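Local structure of core protein VP7 (Bluetongue virus, 1BVP) at residues G127-T132 / Q176-P181; E134-G139 / T150-G155; M183-W188 / V247-S252. The protein assembles as a homotrimer into 260 capsomers on an inner VP3 scaffold, forming part of the bluetongue virus capsid. All blocks are in the same frame, centred on the assembly; numbering follows the deposited sequence.

Contact 1: residues G127-T132 / Q176-P181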
loop_
_atom_site.group_PDB
_atom_site.type_symbol
_atom_site.label_atom_id
_atom_site.label_comp_id
_atom_site.label_asym_id
_atom_site.label_seq_id
_atom_site.Cartn_x
_atom_site.Cartn_y
_atom_site.Cartn_z
ATOM N N GLY A 127 3.101 -5.083 -15.275
ATOM C CA GLY A 127 3.691 -6.264 -15.870
ATOM C C GLY A 127 4.996 -5.931 -16.561
ATOM O O GLY A 127 5.133 -4.866 -17.203
ATOM N N PHE A 128 5.952 -6.848 -16.450
ATOM C CA PHE A 128 7.249 -6.638 -17.061
ATOM C C PHE A 128 7.159 -6.336 -18.556
ATOM O O PHE A 128 7.970 -5.592 -19.097
ATOM C CB PHE A 128 8.139 -7.844 -16.809
ATOM C CG PHE A 128 9.549 -7.631 -17.256
ATOM C CD1 PHE A 128 9.933 -7.915 -18.560
ATOM C CD2 PHE A 128 10.496 -7.145 -16.386
ATOM C CE1 PHE A 128 11.234 -7.718 -18.980
ATOM C CE2 PHE A 128 11.809 -6.943 -16.803
ATOM C CZ PHE A 128 12.173 -7.235 -18.101
ATOM N N PHE A 129 6.163 -6.911 -19.223
ATOM C CA PHE A 129 5.967 -6.720 -20.667
ATOM C C PHE A 129 4.779 -5.875 -21.021
ATOM O O PHE A 129 4.209 -6.033 -22.087
ATOM C CB PHE A 129 5.803 -8.057 -21.378
ATOM C CG PHE A 129 6.989 -8.945 -21.267
ATOM C CD1 PHE A 129 8.119 -8.715 -22.063
ATOM C CD2 PHE A 129 7.000 -9.993 -20.341
ATOM C CE1 PHE A 129 9.273 -9.528 -21.931
ATOM C CE2 PHE A 129 8.121 -10.803 -20.203
ATOM C CZ PHE A 129 9.270 -10.568 -20.999
ATOM N N LEU A 130 4.404 -4.962 -20.147
ATOM C CA LEU A 130 3.279 -4.108 -20.427
ATOM C C LEU A 130 3.451 -3.314 -21.721
ATOM O O LEU A 130 2.496 -3.103 -22.462
ATOM C CB LEU A 130 3.077 -3.138 -19.274
ATOM C CG LEU A 130 1.865 -2.215 -19.447
ATOM C CD1 LEU A 130 0.613 -2.888 -18.891
ATOM C CD2 LEU A 130 2.125 -0.885 -18.754
ATOM N N GLU A 131 4.667 -2.899 -22.033
ATOM C CA GLU A 131 4.816 -2.089 -23.225
ATOM C C GLU A 131 5.285 -2.830 -24.450
ATOM O O GLU A 131 6.315 -2.507 -25.023
ATOM C CB GLU A 131 5.695 -0.885 -22.936
ATOM C CG GLU A 131 5.180 -0.063 -21.775
ATOM C CD GLU A 131 5.912 1.249 -21.593
ATOM O OE1 GLU A 131 7.145 1.290 -21.835
ATOM O OE2 GLU A 131 5.231 2.234 -21.207
ATOM N N THR A 132 4.481 -3.795 -24.875
ATOM C CA THR A 132 4.759 -4.606 -26.050
ATOM C C THR A 132 3.668 -4.333 -27.091
ATOM O O THR A 132 2.488 -4.177 -26.741
ATOM C CB THR A 132 4.750 -6.094 -25.683
ATOM O OG1 THR A 132 3.583 -6.391 -24.891
ATOM C CG2 THR A 132 5.988 -6.445 -24.912
ATOM N N GLN A 176 15.570 -8.680 -22.405
ATOM C CA GLN A 176 16.497 -7.546 -22.443
ATOM C C GLN A 176 16.046 -6.298 -23.184
ATOM O O GLN A 176 15.050 -6.330 -23.916
ATOM C CB GLN A 176 17.897 -8.043 -22.855
ATOM C CG GLN A 176 18.359 -9.171 -21.860
ATOM C CD GLN A 176 19.677 -9.856 -22.210
ATOM O OE1 GLN A 176 20.138 -9.806 -23.364
ATOM N NE2 GLN A 176 20.291 -10.515 -21.215
ATOM N N GLY A 177 16.664 -5.165 -22.838
ATOM C CA GLY A 177 16.330 -3.894 -23.469
ATOM C C GLY A 177 15.090 -3.155 -22.984
ATOM O O GLY A 177 14.852 -2.016 -23.379
ATOM N N ARG A 178 14.274 -3.804 -22.161
ATOM C CA ARG A 178 13.059 -3.189 -21.626
ATOM C C ARG A 178 13.250 -3.012 -20.136
ATOM O O ARG A 178 13.743 -3.937 -19.454
ATOM C CB ARG A 178 11.810 -4.056 -21.883
ATOM C CG ARG A 178 12.059 -5.529 -22.241
ATOM C CD ARG A 178 10.832 -6.216 -22.883
ATOM N NE ARG A 178 10.160 -5.381 -23.886
ATOM C CZ ARG A 178 9.209 -4.476 -23.617
ATOM N NH1 ARG A 178 8.771 -4.260 -22.367
ATOM N NH2 ARG A 178 8.730 -3.728 -24.600
ATOM N N ASN A 179 12.833 -1.840 -19.639
ATOM C CA ASN A 179 12.936 -1.483 -18.216
ATOM C C ASN A 179 14.424 -1.434 -17.887
ATOM O O ASN A 179 15.280 -1.358 -18.802
ATOM C CB ASN A 179 12.228 -2.515 -17.334
ATOM C CG ASN A 179 10.796 -2.845 -17.832
ATOM O OD1 ASN A 179 10.346 -4.000 -17.763
ATOM N ND2 ASN A 179 10.091 -1.834 -18.352
ATOM N N ASP A 180 14.771 -1.458 -16.614
ATOM C CA ASP A 180 16.193 -1.404 -16.308
ATOM C C ASP A 180 16.203 -2.122 -14.985
ATOM O O ASP A 180 16.515 -1.557 -13.937
ATOM C CB ASP A 180 16.618 0.082 -16.239
ATOM C CG ASP A 180 18.073 0.288 -15.827
ATOM O OD1 ASP A 180 18.882 -0.682 -15.807
ATOM O OD2 ASP A 180 18.395 1.456 -15.488
ATOM N N PRO A 181 15.825 -3.400 -15.023
ATOM C CA PRO A 181 15.751 -4.229 -13.834
ATOM C C PRO A 181 17.054 -4.515 -13.146
ATOM O O PRO A 181 18.108 -4.452 -13.751
ATOM C CB PRO A 181 15.086 -5.497 -14.359
ATOM C CG PRO A 181 15.666 -5.635 -15.672
ATOM C CD PRO A 181 15.608 -4.223 -16.225
#

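Contact 2: residues E134-G139 / T150-G155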
loop_
_atom_site.group_PDB
_atom_site.type_symbol
_atom_site.label_atom_id
_atom_site.label_comp_id
_atom_site.label_asym_id
_atom_site.label_seq_id
_atom_site.Cartn_x
_atom_site.Cartn_y
_atom_site.Cartn_z
ATOM N N GLU A 134 2.936 -6.418 -29.735
ATOM C CA GLU A 134 2.362 -7.667 -30.209
ATOM C C GLU A 134 2.324 -8.674 -29.096
ATOM O O GLU A 134 3.213 -8.691 -28.257
ATOM C CB GLU A 134 3.258 -8.272 -31.294
ATOM C CG GLU A 134 3.604 -7.351 -32.442
ATOM C CD GLU A 134 4.752 -7.868 -33.286
ATOM O OE1 GLU A 134 5.646 -8.569 -32.736
ATOM O OE2 GLU A 134 4.764 -7.555 -34.500
ATOM N N THR A 135 1.349 -9.569 -29.155
ATOM C CA THR A 135 1.223 -10.643 -28.188
ATOM C C THR A 135 0.770 -11.927 -28.961
ATOM O O THR A 135 0.131 -11.837 -30.020
ATOM C CB THR A 135 0.239 -10.255 -27.065
ATOM O OG1 THR A 135 0.280 -11.233 -26.011
ATOM C CG2 THR A 135 -1.192 -10.130 -27.615
ATOM N N PHE A 136 1.126 -13.099 -28.443
ATOM C CA PHE A 136 0.801 -14.389 -29.040
ATOM C C PHE A 136 -0.198 -15.173 -28.228
ATOM O O PHE A 136 -0.058 -15.220 -27.019
ATOM C CB PHE A 136 2.072 -15.215 -29.137
ATOM C CG PHE A 136 2.999 -14.737 -30.207
ATOM C CD1 PHE A 136 3.572 -13.465 -30.137
ATOM C CD2 PHE A 136 3.246 -15.518 -31.335
ATOM C CE1 PHE A 136 4.372 -12.974 -31.182
ATOM C CE2 PHE A 136 4.047 -15.033 -32.377
ATOM C CZ PHE A 136 4.605 -13.752 -32.296
ATOM N N GLN A 137 -1.170 -15.833 -28.868
ATOM C CA GLN A 137 -2.150 -16.622 -28.109
ATOM C C GLN A 137 -1.468 -17.563 -27.133
ATOM O O GLN A 137 -0.558 -18.342 -27.494
ATOM C CB GLN A 137 -3.051 -17.454 -28.991
ATOM C CG GLN A 137 -4.054 -18.248 -28.171
ATOM C CD GLN A 137 -4.817 -19.284 -28.973
ATOM O OE1 GLN A 137 -4.266 -19.900 -29.861
ATOM N NE2 GLN A 137 -6.075 -19.493 -28.635
ATOM N N PRO A 138 -1.870 -17.479 -25.866
ATOM C CA PRO A 138 -1.254 -18.354 -24.863
ATOM C C PRO A 138 -1.511 -19.834 -25.100
ATOM O O PRO A 138 -2.635 -20.250 -25.388
ATOM C CB PRO A 138 -1.884 -17.869 -23.544
ATOM C CG PRO A 138 -3.164 -17.180 -23.988
ATOM C CD PRO A 138 -2.773 -16.489 -25.242
ATOM N N GLY A 139 -0.446 -20.616 -24.996
ATOM C CA GLY A 139 -0.548 -22.054 -25.131
ATOM C C GLY A 139 -0.730 -22.616 -26.521
ATOM O O GLY A 139 -1.260 -23.714 -26.658
ATOM N N THR A 150 11.660 -21.273 -29.901
ATOM C CA THR A 150 11.128 -19.937 -30.132
ATOM C C THR A 150 10.348 -19.452 -28.904
ATOM O O THR A 150 9.385 -20.113 -28.453
ATOM C CB THR A 150 10.245 -19.882 -31.381
ATOM O OG1 THR A 150 11.057 -20.132 -32.530
ATOM C CG2 THR A 150 9.620 -18.504 -31.541
ATOM N N ALA A 151 10.847 -18.342 -28.339
ATOM C CA ALA A 151 10.283 -17.669 -27.164
ATOM C C ALA A 151 9.429 -16.534 -27.675
ATOM O O ALA A 151 9.843 -15.759 -28.541
ATOM C CB ALA A 151 11.375 -17.121 -26.295
ATOM N N VAL A 152 8.285 -16.346 -27.059
ATOM C CA VAL A 152 7.395 -15.317 -27.541
ATOM C C VAL A 152 6.575 -14.753 -26.334
ATOM O O VAL A 152 6.388 -15.471 -25.342
ATOM C CB VAL A 152 6.558 -16.029 -28.668
ATOM C CG1 VAL A 152 5.143 -16.334 -28.251
ATOM C CG2 VAL A 152 6.650 -15.311 -29.924
ATOM N N VAL A 153 6.142 -13.483 -26.370
ATOM C CA VAL A 153 5.366 -12.967 -25.238
ATOM C C VAL A 153 3.885 -13.277 -25.375
ATOM O O VAL A 153 3.311 -13.042 -26.436
ATOM C CB VAL A 153 5.603 -11.401 -24.855
ATOM C CG1 VAL A 153 6.793 -10.797 -25.553
ATOM C CG2 VAL A 153 4.343 -10.541 -25.021
ATOM N N CYS A 154 3.269 -13.771 -24.298
ATOM C CA CYS A 154 1.867 -14.100 -24.323
ATOM C C CYS A 154 1.000 -13.411 -23.288
ATOM O O CYS A 154 -0.167 -13.761 -23.092
ATOM C CB CYS A 154 1.702 -15.597 -24.216
ATOM S SG CYS A 154 2.570 -16.325 -22.890
ATOM N N GLY A 155 1.560 -12.423 -22.610
ATOM C CA GLY A 155 0.798 -11.704 -21.600
ATOM C C GLY A 155 1.644 -10.539 -21.171
ATOM O O GLY A 155 2.806 -10.435 -21.593
#

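Contact 3: residues M183-W188 / V247-S252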
loop_
_atom_site.group_PDB
_atom_site.type_symbol
_atom_site.label_atom_id
_atom_site.label_comp_id
_atom_site.label_asym_id
_atom_site.label_seq_id
_atom_site.Cartn_x
_atom_site.Cartn_y
_atom_site.Cartn_z
ATOM N N MET A 183 16.650 -6.984 -10.621
ATOM C CA MET A 183 16.373 -8.376 -10.365
ATOM C C MET A 183 14.996 -8.683 -10.954
ATOM O O MET A 183 14.139 -7.805 -10.993
ATOM C CB MET A 183 16.424 -8.668 -8.881
ATOM C CG MET A 183 16.785 -10.084 -8.576
ATOM S SD MET A 183 18.524 -10.365 -8.843
ATOM C CE MET A 183 18.769 -11.620 -7.688
ATOM N N ILE A 184 14.838 -9.887 -11.512
ATOM C CA ILE A 184 13.591 -10.317 -12.136
ATOM C C ILE A 184 13.240 -11.607 -11.451
ATOM O O ILE A 184 14.101 -12.471 -11.296
ATOM C CB ILE A 184 13.773 -10.559 -13.657
ATOM C CG1 ILE A 184 14.439 -9.334 -14.274
ATOM C CG2 ILE A 184 12.423 -10.784 -14.342
ATOM C CD1 ILE A 184 14.563 -9.376 -15.730
ATOM N N TYR A 185 12.012 -11.694 -10.948
ATOM C CA TYR A 185 11.587 -12.886 -10.239
ATOM C C TYR A 185 10.649 -13.684 -11.124
ATOM O O TYR A 185 9.554 -13.250 -11.510
ATOM C CB TYR A 185 10.981 -12.541 -8.868
ATOM C CG TYR A 185 11.984 -11.842 -7.967
ATOM C CD1 TYR A 185 12.186 -10.456 -8.048
ATOM C CD2 TYR A 185 12.784 -12.564 -7.101
ATOM C CE1 TYR A 185 13.160 -9.815 -7.302
ATOM C CE2 TYR A 185 13.769 -11.931 -6.337
ATOM C CZ TYR A 185 13.955 -10.551 -6.446
ATOM O OH TYR A 185 14.949 -9.935 -5.703
ATOM N N LEU A 186 11.165 -14.851 -11.471
ATOM C CA LEU A 186 10.561 -15.803 -12.365
ATOM C C LEU A 186 10.001 -17.058 -11.743
ATOM O O LEU A 186 10.406 -17.461 -10.656
ATOM C CB LEU A 186 11.678 -16.302 -13.275
ATOM C CG LEU A 186 12.045 -15.600 -14.555
ATOM C CD1 LEU A 186 11.531 -14.199 -14.599
ATOM C CD2 LEU A 186 13.521 -15.669 -14.711
ATOM N N VAL A 187 9.040 -17.651 -12.436
ATOM C CA VAL A 187 8.573 -18.995 -12.096
ATOM C C VAL A 187 8.199 -19.610 -13.437
ATOM O O VAL A 187 7.630 -18.920 -14.289
ATOM C CB VAL A 187 7.514 -19.158 -10.938
ATOM C CG1 VAL A 187 7.052 -17.859 -10.404
ATOM C CG2 VAL A 187 6.404 -20.106 -11.344
ATOM N N TRP A 188 8.751 -20.799 -13.713
ATOM C CA TRP A 188 8.482 -21.491 -14.996
ATOM C C TRP A 188 7.636 -22.727 -14.819
ATOM O O TRP A 188 7.707 -23.422 -13.799
ATOM C CB TRP A 188 9.764 -21.815 -15.792
ATOM C CG TRP A 188 10.569 -23.005 -15.300
ATOM C CD1 TRP A 188 11.572 -23.002 -14.367
ATOM C CD2 TRP A 188 10.407 -24.380 -15.697
ATOM N NE1 TRP A 188 12.029 -24.283 -14.145
ATOM C CE2 TRP A 188 11.331 -25.148 -14.943
ATOM C CE3 TRP A 188 9.579 -25.035 -16.629
ATOM C CZ2 TRP A 188 11.442 -26.533 -15.082
ATOM C CZ3 TRP A 188 9.696 -26.404 -16.771
ATOM C CH2 TRP A 188 10.618 -27.141 -15.997
ATOM N N VAL A 247 6.975 -13.602 -15.143
ATOM C CA VAL A 247 7.722 -12.606 -14.367
ATOM C C VAL A 247 6.738 -12.191 -13.259
ATOM O O VAL A 247 5.846 -11.342 -13.474
ATOM C CB VAL A 247 8.152 -11.364 -15.190
ATOM C CG1 VAL A 247 8.723 -10.317 -14.278
ATOM C CG2 VAL A 247 9.207 -11.741 -16.200
ATOM N N VAL A 248 6.868 -12.830 -12.093
ATOM C CA VAL A 248 5.979 -12.539 -10.983
ATOM C C VAL A 248 6.075 -11.091 -10.471
ATOM O O VAL A 248 5.059 -10.494 -10.110
ATOM C CB VAL A 248 5.999 -13.640 -9.915
ATOM C CG1 VAL A 248 7.273 -14.352 -9.929
ATOM C CG2 VAL A 248 5.684 -13.074 -8.577
ATOM N N PHE A 249 7.280 -10.519 -10.507
ATOM C CA PHE A 249 7.529 -9.111 -10.187
ATOM C C PHE A 249 8.993 -8.854 -10.401
ATOM O O PHE A 249 9.795 -9.787 -10.433
ATOM C CB PHE A 249 7.113 -8.698 -8.768
ATOM C CG PHE A 249 7.935 -9.312 -7.681
ATOM C CD1 PHE A 249 7.573 -10.534 -7.121
ATOM C CD2 PHE A 249 9.076 -8.676 -7.213
ATOM C CE1 PHE A 249 8.347 -11.118 -6.107
ATOM C CE2 PHE A 249 9.851 -9.257 -6.199
ATOM C CZ PHE A 249 9.485 -10.478 -5.650
ATOM N N TYR A 250 9.343 -7.594 -10.605
ATOM C CA TYR A 250 10.744 -7.234 -10.795
ATOM C C TYR A 250 11.049 -5.957 -9.997
ATOM O O TYR A 250 10.116 -5.254 -9.587
ATOM C CB TYR A 250 11.061 -7.013 -12.281
ATOM C CG TYR A 250 10.381 -5.816 -12.933
ATOM C CD1 TYR A 250 9.013 -5.838 -13.224
ATOM C CD2 TYR A 250 11.118 -4.681 -13.306
ATOM C CE1 TYR A 250 8.390 -4.750 -13.884
ATOM C CE2 TYR A 250 10.513 -3.594 -13.971
ATOM C CZ TYR A 250 9.158 -3.649 -14.260
ATOM O OH TYR A 250 8.575 -2.667 -15.028
ATOM N N ILE A 251 12.334 -5.670 -9.762
ATOM C CA ILE A 251 12.715 -4.465 -9.027
ATOM C C ILE A 251 13.661 -3.582 -9.840
ATOM O O ILE A 251 14.553 -4.071 -10.524
ATOM C CB ILE A 251 13.389 -4.752 -7.648
ATOM C CG1 ILE A 251 14.735 -5.418 -7.862
ATOM C CG2 ILE A 251 12.470 -5.557 -6.703
ATOM C CD1 ILE A 251 15.310 -5.943 -6.606
ATOM N N SER A 252 13.439 -2.277 -9.794
ATOM C CA SER A 252 14.317 -1.366 -10.488
ATOM C C SER A 252 14.478 -0.120 -9.608
ATOM O O SER A 252 13.978 -0.101 -8.482
ATOM C CB SER A 252 13.752 -1.033 -11.860
ATOM O OG SER A 252 12.669 -0.144 -11.777
#

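Contact 1: residues G127-T132 / Q176-P181
Neither segment is regular: Gly127 to Leu130 form a type I beta turn, closed by Leu130 N to Gly127 O at 3.0 Å, and it faces the loop 176-181 with Phe128 CA 7.8 Å from Asn179 CA. Phe128 swings its CG anti to the backbone N (chi1 -173°), which carries the ring across to the other loop. There the amide of Asn179 stands over one face, offset toward the rim, its plane 88° from that of the ring. At the ring edge, near its plane, Pro181 CG lies 4.2 Å from Phe128 CE2. Inside the turn, Phe128 also sets CD1 above the centre of the Phe129 ring, so the two aromatics lean on each other. Both loops belong to the beta-rich jelly-roll domain of VP7, where they lead into strands 134-136 and 183-195. Arg178 supplies the polar tie. Its chain passes the Phe129 ring, with CD 3.8 Å from CD1 of Phe129, then bends at chi3 to bring the guanidinium to the turn. The hydrogen bond from Arg178 NH2 to Glu131 O is 2.7 Å long but bent (140°), the donor standing above the carbonyl plane. Thr132 CG2 covers one face of the same guanidinium. Within the first segment, Thr132 OG1 donates nearly along the C=O axis to Phe129 O at 2.9 Å. This hydroxyl is also bonded to Arg189 NE of the second subunit, whose NH2 binds Leu130 O, so the turn lies directly at a trimer interface.

Contact 2: residues E134-G139 / T150-G155
In the jelly-roll domain of VP7, the short strand 134-136 passes over strand 150-155 almost at a right angle, their axes 4.7 Å apart and crossing at -94°. Phe136 sits at the crossing. Its CG is anti to the carbonyl carbon (chi1 -73°), which turns the ring down onto Val152, and the two side chains themselves cross at about a right angle. Both Val152 branches meet the same side of the ring: CG2 lies over the centre of the face, 3.3 Å from the centroid in a CH-pi contact, while CG1 touches Phe136 CG and CB at its root. Phe142 meets the ring edge-to-face. One backbone bond pins the crossing, Phe136 N to Val153 O at 3.0 Å, with the donor in the carbonyl plane. Thr135, its OG1 anti to the backbone N, brings the hydroxyl beside the backbone of Val153 and Cys154. Glu134 aims its carboxylate elsewhere, to a salt bridge with Arg190 of the second subunit; residues 134-136 pair in parallel with a strand of that subunit, so the sheet continues across the trimer interface. Farther along, Cys154 packs beneath Phe136 and Pro138. The sulphur occupies the crowded position between backbone N and carbonyl carbon (chi1 51°), Cys154 CA makes a CA-H...O contact with Phe136 O, and Cys154 CB lies 4.3 Å from Pro138 CB.

Contact 3: residues M183-W188 / V247-S252
Tyr185 and Phe249 form the apolar centre, their rings inclined by only 20° but slid so far apart that they barely overlap, with centroids 4.5 Å from each other. The torsions differ: Tyr185 holds CG anti to its carbonyl carbon (chi1 -61°), whereas Phe249 places CG in the crowded position between N and C (chi1 68°). As a result the Phe249 ring reaches back over the root of the tyrosine, and Tyr185 CB makes a CH-pi contact with its face. On the same side of the sheet, Ile251 CD1 packs on Met183 CB at 3.7 Å. The other side carries Ile184, Leu186, Val247 and Tyr250. Val247 divides its fork there, CG1 going to Ile184 CG2 and CG2 to Leu186 CD1, each at 3.7 Å. Outward from these side chains lies the antiparallel hydrogen bonding of the two strands. Ile251 N to Met183 O, at 3.1 Å, is close to straight, and Tyr185 N to Phe249 O, at 3.0 Å, runs nearly along the C=O axis. Val248 N gives Tyr185 O a weak third bond. Val248, with helix-like backbone angles, is the extra residue of a classic beta bulge: Val248 and Phe249 together face Tyr185, and the register slips from Ile184-Tyr250 to Leu186-Val247. Strand 183-195 lies between strands 241-252 and 223-225, bonding to the latter through Ile184 and Leu186, while Ile298 of the third subunit packs against Tyr185 and Phe249.

How the contacts relate
All three contacts lie in the beta domain, on the same side of the chain's centre. Contact 2 is nested inside the loop closed by contact 1, and contact 3 opens only after contact 1 has closed. Contact 1 is the middle one in space: its centre is 11 Å from that of contact 3 and 15 Å from that of contact 2. Its Phe128 rests on Val247 and meets Tyr250 edge-to-face, while Phe129 packs against Val153 and Gly155. Contacts 2 and 3, 17 Å apart between centres, do not touch but reach one antiparallel sheet. Each contact also meets at least one neighbouring subunit, so the same loops and strands serve both the domain and the trimer.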